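Local coordinates for lipoprotein (Mycoplasma mycoides subsp. capri, PDB 7ADK) that probably acts as a surface-held serine protease of the chymotrypsin-like PA clan, as in related mycoplasma proteases that cleave immunoglobulin, at residues K822-V827 with S837-N842; D430-N435 with K442-T447. All blocks are in the same frame, centred on the assembly; numbering follows the deposited sequence.

Contact 1 (K822-V827 with S837-N842)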
loop_
_atom_site.group_PDB
_atom_site.type_symbol
_atom_site.label_atom_id
_atom_site.label_comp_id
_atom_site.label_asym_id
_atom_site.label_seq_id
_atom_site.Cartn_x
_atom_site.Cartn_y
_atom_site.Cartn_z
ATOM N N LYS B 822 -24.309 -26.053 -25.315
ATOM C CA LYS B 822 -23.080 -25.319 -24.973
ATOM C C LYS B 822 -23.408 -23.921 -24.412
ATOM O O LYS B 822 -22.931 -22.901 -24.906
ATOM C CB LYS B 822 -22.156 -25.265 -26.206
ATOM C CG LYS B 822 -21.389 -26.552 -26.546
ATOM C CD LYS B 822 -20.214 -26.834 -25.609
ATOM C CE LYS B 822 -19.336 -27.963 -26.123
ATOM N NZ LYS B 822 -18.063 -28.100 -25.396
ATOM N N SER B 823 -24.265 -23.872 -23.399
ATOM C CA SER B 823 -24.584 -22.680 -22.615
ATOM C C SER B 823 -24.998 -23.094 -21.209
ATOM O O SER B 823 -25.375 -24.241 -20.997
ATOM C CB SER B 823 -25.674 -21.851 -23.283
ATOM O OG SER B 823 -26.869 -22.574 -23.410
ATOM N N TYR B 824 -24.934 -22.180 -20.242
ATOM C CA TYR B 824 -25.196 -22.476 -18.835
ATOM C C TYR B 824 -26.537 -23.186 -18.592
ATOM O O TYR B 824 -26.590 -24.206 -17.908
ATOM C CB TYR B 824 -25.124 -21.167 -18.044
ATOM C CG TYR B 824 -25.400 -21.312 -16.563
ATOM C CD1 TYR B 824 -24.755 -22.310 -15.811
ATOM C CD2 TYR B 824 -26.350 -20.486 -15.943
ATOM C CE1 TYR B 824 -25.081 -22.510 -14.466
ATOM C CE2 TYR B 824 -26.684 -20.695 -14.599
ATOM C CZ TYR B 824 -26.065 -21.716 -13.867
ATOM O OH TYR B 824 -26.435 -21.971 -12.597
ATOM N N ARG B 825 -27.624 -22.690 -19.192
ATOM C CA ARG B 825 -28.966 -23.254 -19.061
ATOM C C ARG B 825 -29.042 -24.698 -19.526
ATOM O O ARG B 825 -29.544 -25.555 -18.813
ATOM C CB ARG B 825 -29.933 -22.376 -19.858
ATOM C CG ARG B 825 -31.389 -22.822 -19.662
ATOM C CD ARG B 825 -32.383 -22.047 -20.527
ATOM N NE ARG B 825 -32.043 -22.149 -21.953
ATOM C CZ ARG B 825 -32.202 -23.184 -22.746
ATOM N NH1 ARG B 825 -32.825 -24.256 -22.394
ATOM N NH2 ARG B 825 -31.707 -23.157 -23.935
ATOM N N GLU B 826 -28.570 -24.983 -20.727
ATOM C CA GLU B 826 -28.740 -26.313 -21.322
ATOM C C GLU B 826 -27.733 -27.352 -20.795
ATOM O O GLU B 826 -28.002 -28.547 -20.841
ATOM C CB GLU B 826 -28.818 -26.199 -22.849
ATOM C CG GLU B 826 -27.519 -25.803 -23.532
ATOM C CD GLU B 826 -27.704 -25.132 -24.904
ATOM O OE1 GLU B 826 -28.782 -25.249 -25.528
ATOM O OE2 GLU B 826 -26.733 -24.477 -25.352
ATOM N N VAL B 827 -26.614 -26.903 -20.219
ATOM C CA VAL B 827 -25.760 -27.712 -19.340
ATOM C C VAL B 827 -26.472 -28.026 -18.026
ATOM O O VAL B 827 -26.519 -29.175 -17.592
ATOM C CB VAL B 827 -24.428 -26.997 -19.094
ATOM C CG1 VAL B 827 -23.624 -27.605 -17.974
ATOM C CG2 VAL B 827 -23.576 -27.016 -20.347
ATOM N N SER B 837 -34.061 -22.736 -10.415
ATOM C CA SER B 837 -32.812 -22.015 -10.123
ATOM C C SER B 837 -33.092 -20.534 -9.870
ATOM O O SER B 837 -34.120 -20.043 -10.325
ATOM C CB SER B 837 -31.854 -22.132 -11.306
ATOM O OG SER B 837 -30.560 -22.442 -10.880
ATOM N N ALA B 838 -32.209 -19.774 -9.228
ATOM C CA ALA B 838 -32.423 -18.342 -9.020
ATOM C C ALA B 838 -32.487 -17.521 -10.333
ATOM O O ALA B 838 -33.286 -16.592 -10.428
ATOM C CB ALA B 838 -31.353 -17.816 -8.070
ATOM N N LEU B 839 -31.700 -17.869 -11.357
ATOM C CA LEU B 839 -31.832 -17.328 -12.721
ATOM C C LEU B 839 -32.971 -17.952 -13.546
ATOM O O LEU B 839 -33.448 -17.337 -14.493
ATOM C CB LEU B 839 -30.514 -17.520 -13.492
ATOM C CG LEU B 839 -29.349 -16.626 -13.068
ATOM C CD1 LEU B 839 -28.128 -16.972 -13.899
ATOM C CD2 LEU B 839 -29.637 -15.156 -13.279
ATOM N N PHE B 840 -33.398 -19.163 -13.215
ATOM C CA PHE B 840 -34.288 -20.007 -14.010
ATOM C C PHE B 840 -35.471 -20.482 -13.160
ATOM O O PHE B 840 -35.635 -21.666 -12.882
ATOM C CB PHE B 840 -33.476 -21.137 -14.669
ATOM C CG PHE B 840 -32.393 -20.652 -15.619
ATOM C CD1 PHE B 840 -32.741 -20.224 -16.908
ATOM C CD2 PHE B 840 -31.046 -20.589 -15.220
ATOM C CE1 PHE B 840 -31.763 -19.713 -17.775
ATOM C CE2 PHE B 840 -30.071 -20.084 -16.093
ATOM C CZ PHE B 840 -30.426 -19.639 -17.368
ATOM N N GLN B 841 -36.280 -19.549 -12.664
ATOM C CA GLN B 841 -37.316 -19.826 -11.654
ATOM C C GLN B 841 -38.526 -20.602 -12.193
ATOM O O GLN B 841 -39.264 -21.210 -11.427
ATOM C CB GLN B 841 -37.758 -18.524 -10.983
ATOM C CG GLN B 841 -36.624 -17.868 -10.202
ATOM C CD GLN B 841 -36.974 -16.483 -9.697
ATOM O OE1 GLN B 841 -38.060 -16.210 -9.210
ATOM N NE2 GLN B 841 -36.064 -15.551 -9.779
ATOM N N ASN B 842 -38.699 -20.631 -13.514
ATOM C CA ASN B 842 -39.618 -21.517 -14.233
ATOM C C ASN B 842 -38.964 -22.836 -14.720
ATOM O O ASN B 842 -39.632 -23.645 -15.361
ATOM C CB ASN B 842 -40.270 -20.725 -15.381
ATOM C CG ASN B 842 -41.087 -19.528 -14.919
ATOM O OD1 ASN B 842 -40.552 -18.504 -14.526
ATOM N ND2 ASN B 842 -42.392 -19.602 -14.963
#
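A short helix near the C terminus, residues 824-831, and the loop into which the chain runs after strand 836-837 form this helix-to-loop junction beside the antiparallel sheet that carries strand 421-433. Phe840 carries the contact: its CG lies anti to the carbonyl carbon, and its ring reaches the first turn of the helix between Tyr824 and the aliphatic part of Arg825. Tyr824 keeps CG anti to its backbone N (chi1 179°), and the two rings cross obliquely with planes at 54°. Phe840 CE2 comes 3.7 Å from Tyr824 CD2, while Tyr824 CE2 lies in the Phe840 plane at that ring's edge. Farther out, Leu839 CD1 reaches across to Tyr824 CE2 at 4.1 Å. Arg825 crosses Phe840 at about a right angle. Its CB, CG and CD follow the CZ, CE1 and CD1 side of the ring, with CG 4.1 Å from the ring centroid in an off-centre CH-pi contact. The Arg825 chain then bends at chi3 (57°), taking the guanidinium on to Tyr812 O, to Phe844 O and into a salt bridge with Asp846. The Tyr824 and Ser837 hydroxyls do not bond each other; both bond Asp430 OD2, which joins helix and loop through one carboxylate oxygen. The loop is closed on itself by Ser837 N donating to Phe840 O at 3.1 Å, with a weak return bond from Phe840 N. At the helix start, Ser823 occupies the N-cap position without a capping bond from its side chain. Glu826 OE2, also bonded by Gln818 NE2, is met well out of its carboxylate plane by Lys822 N at 2.9 Å and by Ser823 OG at 2.7 Å.

Contact 2 (D430-N435 with K442-T447); sequences DYLDEN and KFYFGT
This is the paired end of a beta hairpin, in which strand 421-433 meets strand 442-447 antiparallel within the larger antiparallel sheet. Asp430 and Tyr444 form a hydrogen-bonded pair: Tyr444 N donates to Asp430 O at 2.9 Å, and the return bond from Asp430 N to Tyr444 O is weak. Nearer the turn, Leu432 N reaches Lys442 O at 3.1 Å, nearly along the C=O axis. Between these bonds lies the non-hydrogen-bonded pair Tyr431-Phe443, whose side chains run side by side on one face of the sheet. Tyr431 CB, placed by this pairing, lies over one face of the Phe443 ring, 4.2 Å from the centroid. The crowded rotamer of Tyr431, CG between backbone N and carbonyl carbon (chi1 56°), puts its ring where it meets Phe443 obliquely. On the other face, Tyr444 lays its ring edge along the opposing backbone, with Asp430 O, Tyr431 CA and Leu432 N near the ring plane. Its CE1 lies 4.0 Å from Leu432 CB, and its hydroxyl goes on to Glu544. Leu432 CD2 runs beside Lys442 CD, while the extended lysine reaches a salt bridge with Asp546 on the next strand. Such antiparallel hairpins, with a further strand alongside, build the beta-barrels of PA-clan proteases, to which this family belongs.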
loop_
_atom_site.group_PDB
_atom_site.type_symbol
_atom_site.label_atom_id
_atom_site.label_comp_id
_atom_site.label_asym_id
_atom_site.label_seq_id
_atom_site.Cartn_x
_atom_site.Cartn_y
_atom_site.Cartn_z
ATOM N N ASP B 430 -25.774 -17.648 -9.489
ATOM C CA ASP B 430 -26.967 -18.483 -9.385
ATOM C C ASP B 430 -26.913 -19.436 -8.179
ATOM O O ASP B 430 -25.855 -19.669 -7.594
ATOM C CB ASP B 430 -27.143 -19.225 -10.720
ATOM C CG ASP B 430 -28.502 -19.875 -10.930
ATOM O OD1 ASP B 430 -29.466 -19.484 -10.259
ATOM O OD2 ASP B 430 -28.613 -20.787 -11.777
ATOM N N TYR B 431 -28.059 -20.005 -7.817
ATOM C CA TYR B 431 -28.171 -21.142 -6.908
ATOM C C TYR B 431 -29.310 -22.082 -7.314
ATOM O O TYR B 431 -30.368 -21.647 -7.752
ATOM C CB TYR B 431 -28.302 -20.687 -5.452
ATOM C CG TYR B 431 -29.439 -19.746 -5.105
ATOM C CD1 TYR B 431 -30.744 -20.228 -4.900
ATOM C CD2 TYR B 431 -29.161 -18.385 -4.908
ATOM C CE1 TYR B 431 -31.757 -19.355 -4.476
ATOM C CE2 TYR B 431 -30.169 -17.504 -4.498
ATOM C CZ TYR B 431 -31.467 -17.991 -4.272
ATOM O OH TYR B 431 -32.436 -17.130 -3.893
ATOM N N LEU B 432 -29.098 -23.380 -7.125
ATOM C CA LEU B 432 -30.107 -24.408 -7.352
ATOM C C LEU B 432 -31.190 -24.263 -6.284
ATOM O O LEU B 432 -30.867 -24.105 -5.112
ATOM C CB LEU B 432 -29.402 -25.769 -7.317
ATOM C CG LEU B 432 -30.287 -26.998 -7.519
ATOM C CD1 LEU B 432 -30.889 -27.070 -8.911
ATOM C CD2 LEU B 432 -29.451 -28.244 -7.312
ATOM N N ASP B 433 -32.461 -24.270 -6.662
ATOM C CA ASP B 433 -33.560 -23.919 -5.763
ATOM C C ASP B 433 -34.479 -25.119 -5.472
ATOM O O ASP B 433 -35.423 -25.392 -6.213
ATOM C CB ASP B 433 -34.275 -22.682 -6.327
ATOM C CG ASP B 433 -35.280 -22.074 -5.349
ATOM O OD1 ASP B 433 -35.541 -22.678 -4.297
ATOM O OD2 ASP B 433 -35.775 -20.960 -5.609
ATOM N N GLU B 434 -34.190 -25.864 -4.402
ATOM C CA GLU B 434 -34.975 -27.038 -3.983
ATOM C C GLU B 434 -36.158 -26.670 -3.061
ATOM O O GLU B 434 -37.175 -27.347 -3.051
ATOM C CB GLU B 434 -34.086 -28.015 -3.193
ATOM C CG GLU B 434 -32.780 -28.444 -3.881
ATOM C CD GLU B 434 -31.568 -27.639 -3.388
ATOM O OE1 GLU B 434 -31.733 -26.495 -2.910
ATOM O OE2 GLU B 434 -30.442 -28.172 -3.436
ATOM N N ASN B 435 -36.020 -25.622 -2.258
ATOM C CA ASN B 435 -36.798 -25.329 -1.049
ATOM C C ASN B 435 -37.593 -24.012 -1.138
ATOM O O ASN B 435 -37.587 -23.217 -0.203
ATOM C CB ASN B 435 -35.870 -25.356 0.183
ATOM C CG ASN B 435 -35.197 -26.672 0.494
ATOM O OD1 ASN B 435 -35.558 -27.730 0.009
ATOM N ND2 ASN B 435 -34.198 -26.647 1.339
ATOM N N LYS B 442 -26.342 -24.744 -2.546
ATOM C CA LYS B 442 -25.568 -25.113 -3.735
ATOM C C LYS B 442 -25.551 -23.972 -4.746
ATOM O O LYS B 442 -26.577 -23.620 -5.321
ATOM C CB LYS B 442 -26.161 -26.414 -4.285
ATOM C CG LYS B 442 -25.238 -27.126 -5.273
ATOM C CD LYS B 442 -25.724 -28.561 -5.479
ATOM C CE LYS B 442 -24.684 -29.387 -6.222
ATOM N NZ LYS B 442 -24.736 -30.813 -5.849
ATOM N N PHE B 443 -24.377 -23.375 -4.919
ATOM C CA PHE B 443 -24.167 -22.080 -5.573
ATOM C C PHE B 443 -23.266 -22.197 -6.797
ATOM O O PHE B 443 -22.372 -23.034 -6.831
ATOM C CB PHE B 443 -23.560 -21.087 -4.582
ATOM C CG PHE B 443 -24.522 -20.587 -3.532
ATOM C CD1 PHE B 443 -24.804 -21.358 -2.398
ATOM C CD2 PHE B 443 -25.142 -19.346 -3.695
ATOM C CE1 PHE B 443 -25.666 -20.875 -1.412
ATOM C CE2 PHE B 443 -26.002 -18.853 -2.707
ATOM C CZ PHE B 443 -26.253 -19.615 -1.562
ATOM N N TYR B 444 -23.491 -21.329 -7.784
ATOM C CA TYR B 444 -22.782 -21.272 -9.053
ATOM C C TYR B 444 -22.135 -19.912 -9.232
ATOM O O TYR B 444 -22.747 -18.868 -8.988
ATOM C CB TYR B 444 -23.708 -21.609 -10.219
ATOM C CG TYR B 444 -24.404 -22.930 -10.054
ATOM C CD1 TYR B 444 -25.553 -23.011 -9.257
ATOM C CD2 TYR B 444 -23.850 -24.094 -10.603
ATOM C CE1 TYR B 444 -26.092 -24.260 -8.927
ATOM C CE2 TYR B 444 -24.422 -25.338 -10.305
ATOM C CZ TYR B 444 -25.507 -25.432 -9.428
ATOM O OH TYR B 444 -25.939 -26.646 -9.018
ATOM N N PHE B 445 -20.859 -19.939 -9.595
ATOM C CA PHE B 445 -19.984 -18.783 -9.675
ATOM C C PHE B 445 -19.428 -18.618 -11.101
ATOM O O PHE B 445 -18.877 -19.554 -11.651
ATOM C CB PHE B 445 -18.854 -18.947 -8.661
ATOM C CG PHE B 445 -19.268 -18.903 -7.192
ATOM C CD1 PHE B 445 -19.758 -20.040 -6.524
ATOM C CD2 PHE B 445 -19.115 -17.701 -6.477
ATOM C CE1 PHE B 445 -20.124 -19.963 -5.168
ATOM C CE2 PHE B 445 -19.452 -17.626 -5.116
ATOM C CZ PHE B 445 -19.963 -18.753 -4.463
ATOM N N GLY B 446 -19.586 -17.437 -11.699
ATOM C CA GLY B 446 -18.980 -17.086 -12.966
ATOM C C GLY B 446 -17.532 -16.693 -12.775
ATOM O O GLY B 446 -17.175 -15.977 -11.851
ATOM N N THR B 447 -16.652 -17.183 -13.626
ATOM C CA THR B 447 -15.212 -16.927 -13.592
ATOM C C THR B 447 -14.676 -17.064 -15.014
ATOM O O THR B 447 -15.468 -17.115 -15.961
ATOM C CB THR B 447 -14.525 -17.862 -12.565
ATOM O OG1 THR B 447 -13.204 -17.450 -12.371
ATOM C CG2 THR B 447 -14.510 -19.338 -12.954
#

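Overall arrangement
The two contacts follow in series along the chain, neither nested nor crossed. Contact 2 comes first, joining its strands across a six-residue connection at 436-441. Nearly four hundred residues later, after the remaining strands of the first sheet and the mixed second sheet, contact 1 closes a loop of nine residues, 828-836, folding the late part of the chain back on helix 824-831. Their centres lie about 10 Å apart, so this late part returns to the early hairpin: strand 836-837 pairs with strand 421-433, while Met828 of the helix touches Asp430, Leu432 and Tyr444. Asp430 is shared by the two contacts.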